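Local coordinates for protein type 3 secretion system chaperone PscG (Pseudomonas aeruginosa, PDB 2UWJ) that acts with PscE as a chaperone that keeps the needle protein PscF from polymerising prematurely in the cytoplasm and is required for type III secretion needle assembly, at residues Arg42-Ser47 against Leu70-Phe74. Residues are numbered along the deposited sequence; the frame is centred on the assembly and turned at random.
Sequences RLIRIS and LEPWF
Ile-46 and Leu-43 meet Leu-70, Trp-73 and Phe-74 where two helices of a TPR-like, all-helical fold pack together, 38-51 and 71-80. The closest CA pairs, Leu-43 with Leu-70 at 6.6 Å and Ile-46 with Trp-73 at 7.3 Å, advance together along both chains, which indicates helix segments running in the same general direction. Ile-46 points at the opposing helix and divides its two branches mainly between aromatic neighbours. Its CG2, anti to the backbone N, comes against the root of the tryptophan, 3.4 Å from Trp-73 CB. With chi1 at -71° and chi2 extended at 166°, CG1 lies anti to the carbonyl carbon and carries CD1 to the far rim of the other ring, 3.6 Å from Phe-74 CE1 and equally near CZ; these two side chains meet almost perpendicularly. Leu-70 splits in a comparable way: CD2 rests on the backbone of Leu-43, 3.7 Å from its CA, whereas CD1 comes 3.3 Å from Arg-42 CG, the two side chains crossing at about a right angle. Leu-43 CD1 approaches the indole obliquely, 3.5 Å from Trp-73 NE1 and close to CE2 and CZ2. No hydrogen bond joins the segments; the contacts are van der Waals, most of them between apolar groups. Phe-61 also touches Arg-42 and Ile-46, while the chain of a different protein packs apolar side chains on Leu-70 and Trp-73 and an aromatic one on Ser-47, beside the interface with that partner. At the six-membered end of the indole, Ser-47 OG lies 3.5 Å from Trp-73 CH2, and the same hydroxyl is satisfied by a hydrogen bond with Ser-17 OG.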
loop_
_atom_site.group_PDB
_atom_site.type_symbol
_atom_site.label_atom_id
_atom_site.label_comp_id
_atom_site.label_asym_id
_atom_site.label_seq_id
_atom_site.Cartn_x
_atom_site.Cartn_y
_atom_site.Cartn_z
ATOM N N ARG C 42 -2.134 -16.532 8.277
ATOM C CA ARG C 42 -0.824 -17.143 8.513
ATOM C C ARG C 42 0.236 -16.042 8.702
ATOM O O ARG C 42 1.059 -16.103 9.619
ATOM C CB ARG C 42 -0.508 -18.080 7.340
ATOM C CG ARG C 42 0.797 -18.847 7.468
ATOM C CD ARG C 42 0.741 -19.759 8.627
ATOM N NE ARG C 42 -0.412 -20.666 8.576
ATOM C CZ ARG C 42 -0.518 -21.802 7.874
ATOM N NH1 ARG C 42 0.461 -22.262 7.092
ATOM N NH2 ARG C 42 -1.648 -22.516 8.004
ATOM N N LEU C 43 0.217 -15.043 7.829
ATOM C CA LEU C 43 1.073 -13.851 7.974
ATOM C C LEU C 43 0.941 -13.223 9.378
ATOM O O LEU C 43 1.939 -12.919 10.078
ATOM C CB LEU C 43 0.654 -12.773 6.929
ATOM C CG LEU C 43 1.298 -11.386 7.164
ATOM C CD1 LEU C 43 2.796 -11.588 7.074
ATOM C CD2 LEU C 43 0.863 -10.336 6.071
ATOM N N ILE C 44 -0.289 -13.012 9.816
ATOM C CA ILE C 44 -0.516 -12.389 11.134
ATOM C C ILE C 44 -0.001 -13.252 12.281
ATOM O O ILE C 44 0.674 -12.759 13.195
ATOM C CB ILE C 44 -2.052 -12.078 11.337
ATOM C CG1 ILE C 44 -2.483 -10.923 10.378
ATOM C CG2 ILE C 44 -2.328 -11.694 12.801
ATOM C CD1 ILE C 44 -4.079 -10.983 9.990
ATOM N N ARG C 45 -0.300 -14.538 12.217
ATOM C CA ARG C 45 0.142 -15.497 13.229
ATOM C C ARG C 45 1.666 -15.460 13.321
ATOM O O ARG C 45 2.228 -15.382 14.404
ATOM C CB ARG C 45 -0.285 -16.916 12.804
ATOM C CG ARG C 45 -1.781 -17.275 13.117
ATOM C CD ARG C 45 -2.040 -18.721 12.775
ATOM N NE ARG C 45 -3.456 -19.084 12.912
ATOM C CZ ARG C 45 -4.058 -19.293 14.083
ATOM N NH1 ARG C 45 -3.353 -19.160 15.199
ATOM N NH2 ARG C 45 -5.341 -19.675 14.146
ATOM N N ILE C 46 2.319 -15.555 12.161
ATOM C CA ILE C 46 3.795 -15.566 12.129
ATOM C C ILE C 46 4.441 -14.238 12.640
ATOM O O ILE C 46 5.381 -14.235 13.457
ATOM C CB ILE C 46 4.274 -15.881 10.730
ATOM C CG1 ILE C 46 3.976 -17.364 10.452
ATOM C CG2 ILE C 46 5.811 -15.573 10.617
ATOM C CD1 ILE C 46 4.094 -17.784 8.974
ATOM N N SER C 47 3.891 -13.116 12.193
ATOM C CA SER C 47 4.392 -11.832 12.616
ATOM C C SER C 47 4.223 -11.682 14.138
ATOM O O SER C 47 5.147 -11.216 14.849
ATOM C CB SER C 47 3.654 -10.692 11.896
ATOM O OG SER C 47 4.071 -9.435 12.407
ATOM N N LEU C 70 5.762 -15.546 2.608
ATOM C CA LEU C 70 5.982 -15.722 4.039
ATOM C C LEU C 70 7.427 -16.142 4.336
ATOM O O LEU C 70 7.880 -16.030 5.498
ATOM C CB LEU C 70 5.038 -16.781 4.645
ATOM C CG LEU C 70 3.546 -16.461 4.496
ATOM C CD1 LEU C 70 2.739 -17.597 5.129
ATOM C CD2 LEU C 70 3.214 -15.074 5.150
ATOM N N GLU C 71 8.156 -16.575 3.299
ATOM C CA GLU C 71 9.549 -17.059 3.514
ATOM C C GLU C 71 10.494 -16.079 4.262
ATOM O O GLU C 71 11.295 -16.524 5.057
ATOM C CB GLU C 71 10.189 -17.518 2.202
ATOM C CG GLU C 71 9.570 -18.808 1.633
ATOM C CD GLU C 71 10.009 -20.023 2.469
ATOM O OE1 GLU C 71 11.230 -20.123 2.735
ATOM O OE2 GLU C 71 9.155 -20.825 2.879
ATOM N N PRO C 72 10.433 -14.760 3.964
ATOM C CA PRO C 72 11.328 -13.853 4.695
ATOM C C PRO C 72 11.192 -13.969 6.226
ATOM O O PRO C 72 12.176 -13.793 6.933
ATOM C CB PRO C 72 10.912 -12.453 4.200
ATOM C CG PRO C 72 10.491 -12.753 2.702
ATOM C CD PRO C 72 9.715 -14.056 2.863
ATOM N N TRP C 73 9.963 -14.191 6.722
ATOM C CA TRP C 73 9.743 -14.315 8.146
ATOM C C TRP C 73 10.504 -15.507 8.697
ATOM O O TRP C 73 11.066 -15.406 9.803
ATOM C CB TRP C 73 8.253 -14.483 8.493
ATOM C CG TRP C 73 7.476 -13.316 8.031
ATOM C CD1 TRP C 73 6.900 -13.127 6.788
ATOM C CD2 TRP C 73 7.207 -12.134 8.786
ATOM N NE1 TRP C 73 6.278 -11.880 6.738
ATOM C CE2 TRP C 73 6.452 -11.262 7.959
ATOM C CE3 TRP C 73 7.530 -11.724 10.094
ATOM C CZ2 TRP C 73 6.014 -10.001 8.412
ATOM C CZ3 TRP C 73 7.086 -10.459 10.535
ATOM C CH2 TRP C 73 6.346 -9.632 9.710
ATOM N N PHE C 74 10.540 -16.622 7.972
ATOM C CA PHE C 74 11.292 -17.794 8.468
ATOM C C PHE C 74 12.819 -17.492 8.467
ATOM O O PHE C 74 13.505 -17.880 9.422
ATOM C CB PHE C 74 10.957 -19.058 7.650
ATOM C CG PHE C 74 9.464 -19.327 7.574
ATOM C CD1 PHE C 74 8.666 -19.181 8.706
ATOM C CD2 PHE C 74 8.858 -19.704 6.357
ATOM C CE1 PHE C 74 7.255 -19.411 8.640
ATOM C CE2 PHE C 74 7.469 -19.935 6.282
ATOM C CZ PHE C 74 6.673 -19.788 7.410
#